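Local coordinates for protein phosphoribosylformylglycinamidine synthase 2 (PDB 3VIU) that is a duplicated member of the PurM-like AIR synthase family that binds ADP and magnesium, at residues V71-G75 and P480-T484; V142-A146 and E412-H416; Y162-Y167 and Q449-R455. Residues are numbered along the deposited sequence.

How the contacts relate
All three contacts join parts of the chain that lie far apart in sequence. Contacts 1 and 3 are buried and pair the first PurM-like N-terminal domain with the second. They share the sheet that holds strands 70-75 and 156-163, but lie on opposite sides of the chain's centre. Contact 1 is almost wholly apolar packing between strands. Contact 3 is the largest and the most polar, with a salt bridge, a weak hydrogen bond and a CH-pi contact. Contact 2 is only partly buried. It lays the loop after helix 408-411 on helix 132-152, which leads into strand 156-163 of contact 3. Its chemistry is mixed, with apolar packing beside a charged arginine.

Contact 1 (V71-G75 and P480-T484); sequences VVRVG and PLAYT
This is a buried apolar contact between two strands of different sheets, where the two PurM-like N-terminal domains of the chain meet. Segment 71-75 ends strand 70-75, and segment 480-484 belongs to strand 479-488. The short axes approach to 7.7 Å and run nearly antiparallel, at 158°. Val-72 and Leu-481 are nearest in register, with CA atoms 7.0 Å apart. Both segments are largely extended, except Val-74 (-119/-5), in the bulge, and Leu-481 (-99/-36). Val-74 and Gly-75 form a classic beta bulge opposite strand 78-86. Leu-481 (m, t) directs CD1 to within 4.0 Å of Val-72 CG2, 4.1 Å of Val-74 CG1 and 3.5 Å of Arg-73 O. Val-72 (m) also places CG1 3.7 Å from Ala-482 CB. The Arg-73 side chain leads away to a salt bridge with Glu-183. With only methyl groups and one carbonyl oxygen meeting, the two sheets are joined here by van der Waals packing, not by backbone pairing.

Contact 2 (V142-A146 and E412-H416); sequences VSGIA and ERYDH
One turn of helix 132-152 receives the loop that follows helix 408-411. In segment 142-146 all phi/psi values are helical, and Ala-146 N donates to Val-142 O at 2.9 Å. Val-142, Ile-145 and Ala-146 point their CA-to-CB bonds toward the loop. In segment 412-416, Glu-412 and Arg-413 keep helix-like angles (-75/-12 and -82/-22). Tyr-414 turns to extended (-103/144), and His-416 takes a left-handed conformation (81/31). The nearest CA atoms are those of Ala-146 and Tyr-414, 5.6 Å apart.

Tyr-414 has chi1 of -35° and chi2 of -50°. Its CB points sideways, but the ring reaches back to the helix. Ala-146 CB meets the ring edge, 3.6 Å from Tyr-414 CE1. Ile-145 (m, t) places CG2 3.9 Å from Tyr-414 CE1, and also 3.9 Å from Tyr-414 OH. Val-142, with chi1 of -42°, has CB 3.8 Å from Tyr-414 OH. Arg-413 folds through m, m, t, with chi4 at 61°. This brings its NH1 to 3.3 Å from Val-142 CG2, while its CB lies 4.0 Å from Ala-146 CB. Its NH2 makes a salt bridge with Asp-724 near the C-terminus. Leu-723 of helix 708-723 touches both Val-142 and Arg-413. His-416 NE2 is hydrogen-bonded to the Asn-150 carbonyl further along helix 132-152.

The contact packs the loop leading into strand 422-424, an outermost strand of the second N-terminal-type sheet, on helix 132-152 of the first. Tyr-414 OH is buried without a polar partner in the model; the ring is held by apolar contacts with Ala-146 and Ile-145, and the arginine's charge is met outside these segments.

Contact 3 (Y162-Y167 and Q449-R455); sequences YFHEGY and QNPRYSR
Glu-165 OE1 and Arg-455 NH2 form a salt bridge at 3.6 Å. Arg-452 NE donates a weak hydrogen bond to Tyr-162 OH, at 2.7 Å with an N-H...O angle of only 116°. The same hydroxyl is hydrogen-bonded to Glu-578. Arg-452 (m, t, t) makes a salt bridge through NH1 to Glu-587, which is also hydrogen-bonded to His-164 NE2. A water accepts weakly from Arg-452 NH2 (3.3 Å) and donates to Phe-163 O (3.2 Å). His-164 ND1 accepts a hydrogen bond from Gly-166 N, in the 3-10 turn 165-167, at 2.8 Å.

The contact joins the end of strand 156-163, in one PurM-like N-terminal domain, to the start of helix 451-456 in the other. Asn-450 holds the N-cap position, and Pro-451 occupies the first turn. The register pairs His-164 with Pro-451, CA atoms 7.7 Å apart, and Gly-166 with Arg-455 at 8.6 Å.

Pro-451 lies over one face of the Tyr-162 ring (chi1 t). Its CD makes a CH-pi contact, 4.2 Å from the ring centroid, and its CG is 3.3 Å from Tyr-162 CD1. Pro-451 CB meets the Tyr-167 ring edge, 3.9 Å from CE2. At Gly-166 a CB would clash with Arg-455 NH1.

Contact 1 (V71-G75 and P480-T484)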
loop_
_atom_site.group_PDB
_atom_site.type_symbol
_atom_site.label_atom_id
_atom_site.label_comp_id
_atom_site.label_asym_id
_atom_site.label_seq_id
_atom_site.Cartn_x
_atom_site.Cartn_y
_atom_site.Cartn_z
ATOM N N VAL A 71 -0.184 13.238 4.141
ATOM C CA VAL A 71 1.087 13.759 4.614
ATOM C C VAL A 71 1.091 13.842 6.124
ATOM O O VAL A 71 0.130 14.303 6.729
ATOM C CB VAL A 71 1.357 15.177 4.063
ATOM C CG1 VAL A 71 2.816 15.574 4.338
ATOM C CG2 VAL A 71 1.038 15.230 2.577
ATOM N N VAL A 72 2.179 13.385 6.729
ATOM C CA VAL A 72 2.318 13.425 8.175
ATOM C C VAL A 72 3.635 14.097 8.525
ATOM O O VAL A 72 4.575 14.106 7.726
ATOM C CB VAL A 72 2.308 12.008 8.793
ATOM C CG1 VAL A 72 1.008 11.305 8.447
ATOM C CG2 VAL A 72 3.514 11.210 8.307
ATOM N N ARG A 73 3.689 14.666 9.721
ATOM C CA ARG A 73 4.883 15.343 10.211
ATOM C C ARG A 73 5.830 14.296 10.793
ATOM O O ARG A 73 5.388 13.394 11.506
ATOM C CB ARG A 73 4.483 16.347 11.296
ATOM C CG ARG A 73 5.628 17.125 11.892
ATOM C CD ARG A 73 5.242 18.579 11.999
ATOM N NE ARG A 73 4.186 18.810 12.973
ATOM C CZ ARG A 73 3.463 19.923 13.027
ATOM N NH1 ARG A 73 3.683 20.895 12.154
ATOM N NH2 ARG A 73 2.535 20.071 13.962
ATOM N N VAL A 74 7.123 14.402 10.489
ATOM C CA VAL A 74 8.084 13.441 11.014
ATOM C C VAL A 74 9.139 14.109 11.892
ATOM O O VAL A 74 9.975 13.432 12.494
ATOM C CB VAL A 74 8.778 12.640 9.885
ATOM C CG1 VAL A 74 7.727 11.967 9.003
ATOM C CG2 VAL A 74 9.665 13.545 9.060
ATOM N N GLY A 75 9.105 15.437 11.963
ATOM C CA GLY A 75 10.053 16.141 12.811
ATOM C C GLY A 75 11.183 16.918 12.164
ATOM O O GLY A 75 11.459 16.783 10.970
ATOM N N PRO A 480 4.075 4.468 14.945
ATOM C CA PRO A 480 3.075 4.564 13.877
ATOM C C PRO A 480 2.467 5.960 13.841
ATOM O O PRO A 480 1.902 6.414 14.831
ATOM C CB PRO A 480 2.041 3.513 14.283
ATOM C CG PRO A 480 2.836 2.524 15.056
ATOM C CD PRO A 480 3.719 3.396 15.891
ATOM N N LEU A 481 2.579 6.640 12.710
ATOM C CA LEU A 481 2.027 7.986 12.603
ATOM C C LEU A 481 0.667 8.004 11.917
ATOM O O LEU A 481 -0.200 8.783 12.281
ATOM C CB LEU A 481 2.997 8.897 11.846
ATOM C CG LEU A 481 4.359 9.073 12.513
ATOM C CD1 LEU A 481 5.251 9.900 11.613
ATOM C CD2 LEU A 481 4.190 9.738 13.870
ATOM N N ALA A 482 0.489 7.141 10.923
ATOM C CA ALA A 482 -0.769 7.059 10.192
ATOM C C ALA A 482 -0.683 5.918 9.201
ATOM O O ALA A 482 0.372 5.315 9.038
ATOM C CB ALA A 482 -1.043 8.361 9.449
ATOM N N TYR A 483 -1.788 5.616 8.538
ATOM C CA TYR A 483 -1.756 4.553 7.558
ATOM C C TYR A 483 -2.464 4.934 6.273
ATOM O O TYR A 483 -3.098 5.978 6.184
ATOM C CB TYR A 483 -2.366 3.271 8.121
ATOM C CG TYR A 483 -3.867 3.281 8.234
ATOM C CD1 TYR A 483 -4.502 3.801 9.363
ATOM C CD2 TYR A 483 -4.656 2.759 7.210
ATOM C CE1 TYR A 483 -5.886 3.797 9.469
ATOM C CE2 TYR A 483 -6.038 2.749 7.305
ATOM C CZ TYR A 483 -6.648 3.271 8.433
ATOM O OH TYR A 483 -8.016 3.289 8.498
ATOM N N THR A 484 -2.325 4.069 5.278
ATOM C CA THR A 484 -2.940 4.233 3.971
ATOM C C THR A 484 -3.519 2.841 3.697
ATOM O O THR A 484 -2.872 1.830 3.990
ATOM C CB THR A 484 -1.870 4.596 2.910
ATOM O OG1 THR A 484 -2.501 4.860 1.650
ATOM C CG2 THR A 484 -0.867 3.455 2.752
#

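Contact 2 (V142-A146 and E412-H416)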
loop_
_atom_site.group_PDB
_atom_site.type_symbol
_atom_site.label_atom_id
_atom_site.label_comp_id
_atom_site.label_asym_id
_atom_site.label_seq_id
_atom_site.Cartn_x
_atom_site.Cartn_y
_atom_site.Cartn_z
ATOM N N VAL A 142 6.955 -7.846 -11.673
ATOM C CA VAL A 142 8.222 -7.453 -11.062
ATOM C C VAL A 142 9.190 -6.931 -12.137
ATOM O O VAL A 142 9.993 -6.040 -11.869
ATOM C CB VAL A 142 8.888 -8.601 -10.251
ATOM C CG1 VAL A 142 7.839 -9.336 -9.441
ATOM C CG2 VAL A 142 9.651 -9.537 -11.167
ATOM N N SER A 143 9.120 -7.478 -13.346
ATOM C CA SER A 143 9.976 -6.993 -14.431
ATOM C C SER A 143 9.595 -5.539 -14.670
ATOM O O SER A 143 10.458 -4.664 -14.741
ATOM C CB SER A 143 9.731 -7.764 -15.732
ATOM O OG SER A 143 10.162 -9.105 -15.648
ATOM N N GLY A 144 8.290 -5.301 -14.801
ATOM C CA GLY A 144 7.779 -3.962 -15.041
ATOM C C GLY A 144 8.052 -2.992 -13.907
ATOM O O GLY A 144 8.383 -1.829 -14.142
ATOM N N ILE A 145 7.910 -3.465 -12.673
ATOM C CA ILE A 145 8.158 -2.631 -11.504
ATOM C C ILE A 145 9.630 -2.229 -11.464
ATOM O O ILE A 145 9.965 -1.072 -11.216
ATOM C CB ILE A 145 7.790 -3.377 -10.185
ATOM C CG1 ILE A 145 6.268 -3.504 -10.065
ATOM C CG2 ILE A 145 8.352 -2.628 -8.976
ATOM C CD1 ILE A 145 5.796 -4.139 -8.767
ATOM N N ALA A 146 10.508 -3.193 -11.713
ATOM C CA ALA A 146 11.947 -2.937 -11.707
ATOM C C ALA A 146 12.313 -1.944 -12.807
ATOM O O ALA A 146 13.147 -1.058 -12.605
ATOM C CB ALA A 146 12.722 -4.250 -11.907
ATOM N N GLU A 412 16.212 -8.193 -5.545
ATOM C CA GLU A 412 17.528 -8.178 -6.173
ATOM C C GLU A 412 17.410 -7.534 -7.557
ATOM O O GLU A 412 18.414 -7.202 -8.193
ATOM C CB GLU A 412 18.077 -9.602 -6.300
ATOM C CG GLU A 412 19.062 -9.990 -5.201
ATOM C CD GLU A 412 19.389 -11.481 -5.199
ATOM O OE1 GLU A 412 19.626 -12.038 -6.294
ATOM O OE2 GLU A 412 19.415 -12.091 -4.104
ATOM N N ARG A 413 16.175 -7.358 -8.018
ATOM C CA ARG A 413 15.925 -6.744 -9.315
ATOM C C ARG A 413 15.996 -5.231 -9.179
ATOM O O ARG A 413 16.217 -4.523 -10.157
ATOM C CB ARG A 413 14.527 -7.111 -9.832
ATOM C CG ARG A 413 14.286 -8.581 -10.108
ATOM C CD ARG A 413 15.204 -9.085 -11.205
ATOM N NE ARG A 413 14.868 -10.446 -11.591
ATOM C CZ ARG A 413 13.696 -10.805 -12.098
ATOM N NH1 ARG A 413 12.751 -9.899 -12.277
ATOM N NH2 ARG A 413 13.470 -12.068 -12.430
ATOM N N TYR A 414 15.813 -4.742 -7.955
ATOM C CA TYR A 414 15.805 -3.306 -7.696
ATOM C C TYR A 414 17.088 -2.750 -7.069
ATOM O O TYR A 414 17.729 -3.411 -6.247
ATOM C CB TYR A 414 14.619 -2.959 -6.786
ATOM C CG TYR A 414 13.364 -3.783 -7.029
ATOM C CD1 TYR A 414 12.834 -3.935 -8.314
ATOM C CD2 TYR A 414 12.687 -4.382 -5.963
ATOM C CE1 TYR A 414 11.656 -4.663 -8.532
ATOM C CE2 TYR A 414 11.510 -5.110 -6.166
ATOM C CZ TYR A 414 10.999 -5.245 -7.451
ATOM O OH TYR A 414 9.829 -5.953 -7.649
ATOM N N ASP A 415 17.448 -1.529 -7.463
ATOM C CA ASP A 415 18.628 -0.855 -6.925
ATOM C C ASP A 415 18.282 0.564 -6.476
ATOM O O ASP A 415 17.111 0.935 -6.427
ATOM C CB ASP A 415 19.775 -0.833 -7.954
ATOM C CG ASP A 415 19.316 -0.451 -9.358
ATOM O OD1 ASP A 415 18.811 0.673 -9.547
ATOM O OD2 ASP A 415 19.469 -1.281 -10.281
ATOM N N HIS A 416 19.303 1.345 -6.139
ATOM C CA HIS A 416 19.129 2.722 -5.682
ATOM C C HIS A 416 18.756 2.827 -4.207
ATOM O O HIS A 416 18.054 3.757 -3.810
ATOM C CB HIS A 416 18.062 3.450 -6.503
ATOM C CG HIS A 416 18.449 3.687 -7.928
ATOM N ND1 HIS A 416 19.584 4.384 -8.284
ATOM C CD2 HIS A 416 17.841 3.338 -9.086
ATOM C CE1 HIS A 416 19.658 4.452 -9.602
ATOM N NE2 HIS A 416 18.613 3.825 -10.111
#

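Contact 3 (Y162-Y167 and Q449-R455)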
loop_
_atom_site.group_PDB
_atom_site.type_symbol
_atom_site.label_atom_id
_atom_site.label_comp_id
_atom_site.label_asym_id
_atom_site.label_seq_id
_atom_site.Cartn_x
_atom_site.Cartn_y
_atom_site.Cartn_z
ATOM N N TYR A 162 1.961 -12.652 -1.868
ATOM C CA TYR A 162 1.247 -13.833 -1.411
ATOM C C TYR A 162 0.555 -14.559 -2.556
ATOM O O TYR A 162 -0.022 -13.930 -3.450
ATOM C CB TYR A 162 0.223 -13.460 -0.340
ATOM C CG TYR A 162 -0.166 -14.651 0.503
ATOM C CD1 TYR A 162 -1.181 -15.519 0.103
ATOM C CD2 TYR A 162 0.567 -14.977 1.644
ATOM C CE1 TYR A 162 -1.449 -16.692 0.810
ATOM C CE2 TYR A 162 0.313 -16.143 2.356
ATOM C CZ TYR A 162 -0.691 -17.001 1.932
ATOM O OH TYR A 162 -0.892 -18.189 2.603
ATOM N N PHE A 163 0.632 -15.886 -2.543
ATOM C CA PHE A 163 0.002 -16.682 -3.586
ATOM C C PHE A 163 -1.241 -17.340 -3.000
ATOM O O PHE A 163 -1.185 -17.928 -1.917
ATOM C CB PHE A 163 0.971 -17.739 -4.119
ATOM C CG PHE A 163 2.223 -17.168 -4.726
ATOM C CD1 PHE A 163 3.326 -16.872 -3.931
ATOM C CD2 PHE A 163 2.305 -16.938 -6.098
ATOM C CE1 PHE A 163 4.498 -16.357 -4.494
ATOM C CE2 PHE A 163 3.470 -16.423 -6.675
ATOM C CZ PHE A 163 4.571 -16.132 -5.872
ATOM N N HIS A 164 -2.361 -17.245 -3.716
ATOM C CA HIS A 164 -3.605 -17.804 -3.209
ATOM C C HIS A 164 -4.638 -18.122 -4.292
ATOM O O HIS A 164 -4.751 -17.431 -5.309
ATOM C CB HIS A 164 -4.191 -16.832 -2.167
ATOM C CG HIS A 164 -5.349 -17.376 -1.388
ATOM N ND1 HIS A 164 -6.622 -17.478 -1.910
ATOM C CD2 HIS A 164 -5.433 -17.811 -0.107
ATOM C CE1 HIS A 164 -7.440 -17.947 -0.984
ATOM N NE2 HIS A 164 -6.744 -18.156 0.121
ATOM N N GLU A 165 -5.387 -19.185 -4.031
ATOM C CA GLU A 165 -6.441 -19.704 -4.894
ATOM C C GLU A 165 -7.455 -18.644 -5.313
ATOM O O GLU A 165 -7.866 -18.596 -6.473
ATOM C CB GLU A 165 -7.134 -20.868 -4.157
ATOM C CG GLU A 165 -8.559 -21.207 -4.571
ATOM C CD GLU A 165 -9.613 -20.332 -3.907
ATOM O OE1 GLU A 165 -9.582 -20.176 -2.667
ATOM O OE2 GLU A 165 -10.492 -19.811 -4.633
ATOM N N GLY A 166 -7.844 -17.791 -4.371
ATOM C CA GLY A 166 -8.827 -16.764 -4.668
ATOM C C GLY A 166 -8.397 -15.664 -5.629
ATOM O O GLY A 166 -9.213 -14.829 -6.025
ATOM N N TYR A 167 -7.130 -15.660 -6.020
ATOM C CA TYR A 167 -6.626 -14.629 -6.911
ATOM C C TYR A 167 -6.332 -15.155 -8.306
ATOM O O TYR A 167 -5.831 -14.416 -9.155
ATOM C CB TYR A 167 -5.348 -14.009 -6.328
ATOM C CG TYR A 167 -5.523 -13.313 -4.989
ATOM C CD1 TYR A 167 -6.276 -12.144 -4.872
ATOM C CD2 TYR A 167 -4.892 -13.806 -3.844
ATOM C CE1 TYR A 167 -6.390 -11.478 -3.642
ATOM C CE2 TYR A 167 -5.000 -13.151 -2.614
ATOM C CZ TYR A 167 -5.745 -11.990 -2.517
ATOM O OH TYR A 167 -5.822 -11.351 -1.300
ATOM N N GLN A 449 -1.326 -7.569 4.951
ATOM C CA GLN A 449 -2.660 -8.152 4.861
ATOM C C GLN A 449 -2.486 -9.643 4.623
ATOM O O GLN A 449 -1.601 -10.077 3.874
ATOM C CB GLN A 449 -3.552 -7.499 3.790
ATOM C CG GLN A 449 -3.513 -8.083 2.406
ATOM C CD GLN A 449 -4.287 -9.383 2.248
ATOM O OE1 GLN A 449 -5.463 -9.492 2.618
ATOM N NE2 GLN A 449 -3.629 -10.373 1.667
ATOM N N ASN A 450 -3.315 -10.412 5.322
ATOM C CA ASN A 450 -3.314 -11.859 5.264
ATOM C C ASN A 450 -4.623 -12.308 4.604
ATOM O O ASN A 450 -5.693 -12.197 5.188
ATOM C CB ASN A 450 -3.191 -12.394 6.696
ATOM C CG ASN A 450 -3.150 -13.912 6.764
ATOM O OD1 ASN A 450 -2.392 -14.479 7.556
ATOM N ND2 ASN A 450 -3.972 -14.579 5.952
ATOM N N PRO A 451 -4.548 -12.829 3.372
ATOM C CA PRO A 451 -5.744 -13.283 2.648
ATOM C C PRO A 451 -6.534 -14.423 3.278
ATOM O O PRO A 451 -7.755 -14.483 3.123
ATOM C CB PRO A 451 -5.201 -13.642 1.269
ATOM C CG PRO A 451 -3.815 -14.067 1.558
ATOM C CD PRO A 451 -3.338 -13.042 2.559
ATOM N N ARG A 452 -5.853 -15.326 3.980
ATOM C CA ARG A 452 -6.537 -16.451 4.620
ATOM C C ARG A 452 -7.457 -15.940 5.724
ATOM O O ARG A 452 -8.627 -16.305 5.781
ATOM C CB ARG A 452 -5.512 -17.444 5.176
ATOM C CG ARG A 452 -4.585 -18.003 4.104
ATOM C CD ARG A 452 -3.701 -19.119 4.631
ATOM N NE ARG A 452 -2.867 -19.710 3.580
ATOM C CZ ARG A 452 -3.338 -20.308 2.488
ATOM N NH1 ARG A 452 -4.644 -20.398 2.285
ATOM N NH2 ARG A 452 -2.504 -20.837 1.606
ATOM N N TYR A 453 -6.931 -15.080 6.588
ATOM C CA TYR A 453 -7.723 -14.488 7.668
ATOM C C TYR A 453 -8.880 -13.694 7.050
ATOM O O TYR A 453 -10.038 -13.811 7.463
ATOM C CB TYR A 453 -6.884 -13.498 8.483
ATOM C CG TYR A 453 -5.689 -14.061 9.218
ATOM C CD1 TYR A 453 -4.877 -13.224 9.986
ATOM C CD2 TYR A 453 -5.394 -15.423 9.196
ATOM C CE1 TYR A 453 -3.806 -13.721 10.716
ATOM C CE2 TYR A 453 -4.331 -15.931 9.925
ATOM C CZ TYR A 453 -3.541 -15.076 10.683
ATOM O OH TYR A 453 -2.492 -15.574 11.414
ATOM N N SER A 454 -8.538 -12.882 6.055
ATOM C CA SER A 454 -9.493 -12.013 5.385
ATOM C C SER A 454 -10.639 -12.733 4.659
ATOM O O SER A 454 -11.788 -12.296 4.720
ATOM C CB SER A 454 -8.728 -11.080 4.435
ATOM O OG SER A 454 -7.737 -10.317 5.135
ATOM N N ARG A 455 -10.337 -13.839 3.987
ATOM C CA ARG A 455 -11.366 -14.592 3.285
ATOM C C ARG A 455 -12.366 -15.186 4.280
ATOM O O ARG A 455 -13.572 -15.121 4.068
ATOM C CB ARG A 455 -10.712 -15.698 2.437
ATOM C CG ARG A 455 -11.590 -16.916 2.099
ATOM C CD ARG A 455 -12.879 -16.564 1.375
ATOM N NE ARG A 455 -12.672 -16.043 0.026
ATOM C CZ ARG A 455 -12.101 -16.723 -0.965
ATOM N NH1 ARG A 455 -11.966 -16.166 -2.161
ATOM N NH2 ARG A 455 -11.654 -17.954 -0.761
HETATM O O HOH W 1 -1.916 -21.063 -1.614
#